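Local coordinates for Slr1964 protein (Synechocystis sp., PDB 4JDX) that accelerates the return of the active orange carotenoid protein to its inactive orange form and so increases fluorescence recovery after photoprotective quenching in cyanobacteria, at residues Q32-G37 with D70-D75. Residues are numbered along the deposited sequence; the frame is centred on the assembly and turned at random.
Sequences QRELDG and DGKYDD
A single buried carboxylate, that of Glu34, carries the whole meeting of two backbones that stay 10.8 Å apart at their nearest CA atoms, Glu34 and Lys72. The fold is all-helical: helix 17-47 pairs with helix 53-70 as a helical hairpin, and the contact joins the middle of the long first helix to the loop that leaves the second. It illustrates how a carboxylate can divide its two oxygens between unlike donors. Glu34 reaches across because CG lies anti to the backbone N (chi1 -169°) and the chain runs on extended. Lys72 arrives from the opposite direction; a kink at chi3 (-88°) turns the end of the lysine, and NZ forms a salt bridge of 2.8 Å with Glu34 OE2. Tyr73, at the middle of an inverse gamma turn, sends its side chain alongside Glu34, pointing back toward the helix; its hydroxyl donates to the remaining oxygen, OE1. Both donors lie well out of the carboxylate plane. The tyrosine ring, steeply turned to that plane at 76°, receives Lys72 CG over the rim of one face, so neighbouring side chains of the loop pack together while serving different oxygens. Lys72 NZ also forms salt bridges with Glu90 and Glu68; such a cluster of acids would be expected to favour the charged ammonium. Leu92 touches Glu34, Lys72 and Tyr73, adding an apolar neighbour to this polar junction. Glu34 OE1 lies beside the edge of the Tyr73 ring, close to its plane, 2.8 Å from Tyr73 OH and 3.4 Å from Tyr73 CE2.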
loop_
_atom_site.group_PDB
_atom_site.type_symbol
_atom_site.label_atom_id
_atom_site.label_comp_id
_atom_site.label_asym_id
_atom_site.label_seq_id
_atom_site.Cartn_x
_atom_site.Cartn_y
_atom_site.Cartn_z
ATOM N N GLN A 32 -15.949 4.826 10.921
ATOM C CA GLN A 32 -14.908 5.530 11.657
ATOM C C GLN A 32 -14.140 4.568 12.556
ATOM O O GLN A 32 -12.926 4.696 12.717
ATOM C CB GLN A 32 -15.513 6.665 12.483
ATOM C CG GLN A 32 -16.066 7.800 11.635
ATOM C CD GLN A 32 -14.982 8.533 10.868
ATOM O OE1 GLN A 32 -13.847 8.631 11.325
ATOM N NE2 GLN A 32 -15.326 9.050 9.693
ATOM N N ARG A 33 -14.847 3.599 13.129
ATOM C CA ARG A 33 -14.212 2.611 13.992
ATOM C C ARG A 33 -13.243 1.753 13.187
ATOM O O ARG A 33 -12.195 1.344 13.688
ATOM C CB ARG A 33 -15.259 1.714 14.655
ATOM C CG ARG A 33 -16.154 2.414 15.661
ATOM C CD ARG A 33 -16.787 1.397 16.586
ATOM N NE ARG A 33 -17.599 2.009 17.638
ATOM C CZ ARG A 33 -18.916 1.861 17.774
ATOM N NH1 ARG A 33 -19.618 1.119 16.929
ATOM N NH2 ARG A 33 -19.539 2.464 18.772
ATOM N N GLU A 34 -13.599 1.478 11.937
ATOM C CA GLU A 34 -12.772 0.640 11.084
ATOM C C GLU A 34 -11.512 1.389 10.652
ATOM O O GLU A 34 -10.449 0.789 10.495
ATOM C CB GLU A 34 -13.555 0.171 9.858
ATOM C CG GLU A 34 -12.834 -0.904 9.070
ATOM C CD GLU A 34 -13.712 -1.571 8.034
ATOM O OE1 GLU A 34 -14.706 -0.952 7.600
ATOM O OE2 GLU A 34 -13.406 -2.722 7.655
ATOM N N LEU A 35 -11.637 2.699 10.461
ATOM C CA LEU A 35 -10.489 3.533 10.136
ATOM C C LEU A 35 -9.491 3.517 11.284
ATOM O O LEU A 35 -8.287 3.368 11.074
ATOM C CB LEU A 35 -10.922 4.973 9.866
ATOM C CG LEU A 35 -11.842 5.212 8.668
ATOM C CD1 LEU A 35 -12.147 6.704 8.535
ATOM C CD2 LEU A 35 -11.240 4.655 7.382
ATOM N N ASP A 36 -10.000 3.673 12.500
ATOM C CA ASP A 36 -9.155 3.693 13.686
ATOM C C ASP A 36 -8.393 2.382 13.835
ATOM O O ASP A 36 -7.192 2.379 14.110
ATOM C CB ASP A 36 -9.994 3.967 14.935
ATOM C CG ASP A 36 -10.459 5.407 15.020
ATOM O OD1 ASP A 36 -9.814 6.279 14.401
ATOM O OD2 ASP A 36 -11.467 5.670 15.706
ATOM N N GLY A 37 -9.089 1.269 13.640
ATOM C CA GLY A 37 -8.465 -0.037 13.742
ATOM C C GLY A 37 -7.435 -0.228 12.646
ATOM O O GLY A 37 -6.311 -0.655 12.903
ATOM N N ASP A 70 -14.288 0.209 0.607
ATOM C CA ASP A 70 -14.931 1.028 -0.414
ATOM C C ASP A 70 -16.355 0.556 -0.696
ATOM O O ASP A 70 -17.231 1.363 -1.007
ATOM C CB ASP A 70 -14.118 1.003 -1.712
ATOM C CG ASP A 70 -12.848 1.831 -1.627
ATOM O OD1 ASP A 70 -12.766 2.722 -0.755
ATOM O OD2 ASP A 70 -11.933 1.593 -2.443
ATOM N N GLY A 71 -16.586 -0.749 -0.576
ATOM C CA GLY A 71 -17.874 -1.325 -0.920
ATOM C C GLY A 71 -18.548 -2.078 0.213
ATOM O O GLY A 71 -19.535 -2.779 -0.008
ATOM N N LYS A 72 -18.030 -1.929 1.429
ATOM C CA LYS A 72 -18.540 -2.686 2.571
ATOM C C LYS A 72 -19.854 -2.130 3.118
ATOM O O LYS A 72 -20.722 -2.887 3.550
ATOM C CB LYS A 72 -17.504 -2.725 3.700
ATOM C CG LYS A 72 -18.046 -3.316 4.993
ATOM C CD LYS A 72 -17.023 -3.273 6.110
ATOM C CE LYS A 72 -16.142 -4.506 6.106
ATOM N NZ LYS A 72 -15.387 -4.636 7.379
ATOM N N TYR A 73 -19.995 -0.809 3.103
ATOM C CA TYR A 73 -21.147 -0.161 3.722
ATOM C C TYR A 73 -22.275 0.069 2.723
ATOM O O TYR A 73 -22.625 1.203 2.406
ATOM C CB TYR A 73 -20.711 1.146 4.389
ATOM C CG TYR A 73 -19.733 0.895 5.516
ATOM C CD1 TYR A 73 -20.181 0.624 6.801
ATOM C CD2 TYR A 73 -18.364 0.888 5.288
ATOM C CE1 TYR A 73 -19.296 0.375 7.830
ATOM C CE2 TYR A 73 -17.473 0.641 6.312
ATOM C CZ TYR A 73 -17.945 0.383 7.581
ATOM O OH TYR A 73 -17.067 0.135 8.611
ATOM N N ASP A 74 -22.840 -1.035 2.243
ATOM C CA ASP A 74 -23.917 -1.004 1.267
ATOM C C ASP A 74 -25.269 -0.961 1.979
ATOM O O ASP A 74 -25.617 -1.880 2.721
ATOM C CB ASP A 74 -23.826 -2.243 0.375
ATOM C CG ASP A 74 -24.746 -2.172 -0.821
ATOM O OD1 ASP A 74 -25.572 -1.239 -0.893
ATOM O OD2 ASP A 74 -24.649 -3.061 -1.692
ATOM N N ASP A 75 -26.030 0.105 1.747
ATOM C CA ASP A 75 -27.279 0.331 2.469
ATOM C C ASP A 75 -28.489 -0.228 1.724
ATOM O O ASP A 75 -29.629 -0.041 2.155
ATOM C CB ASP A 75 -27.479 1.830 2.715
ATOM C CG ASP A 75 -27.807 2.590 1.447
ATOM O OD1 ASP A 75 -28.475 3.640 1.540
ATOM O OD2 ASP A 75 -27.402 2.138 0.356
#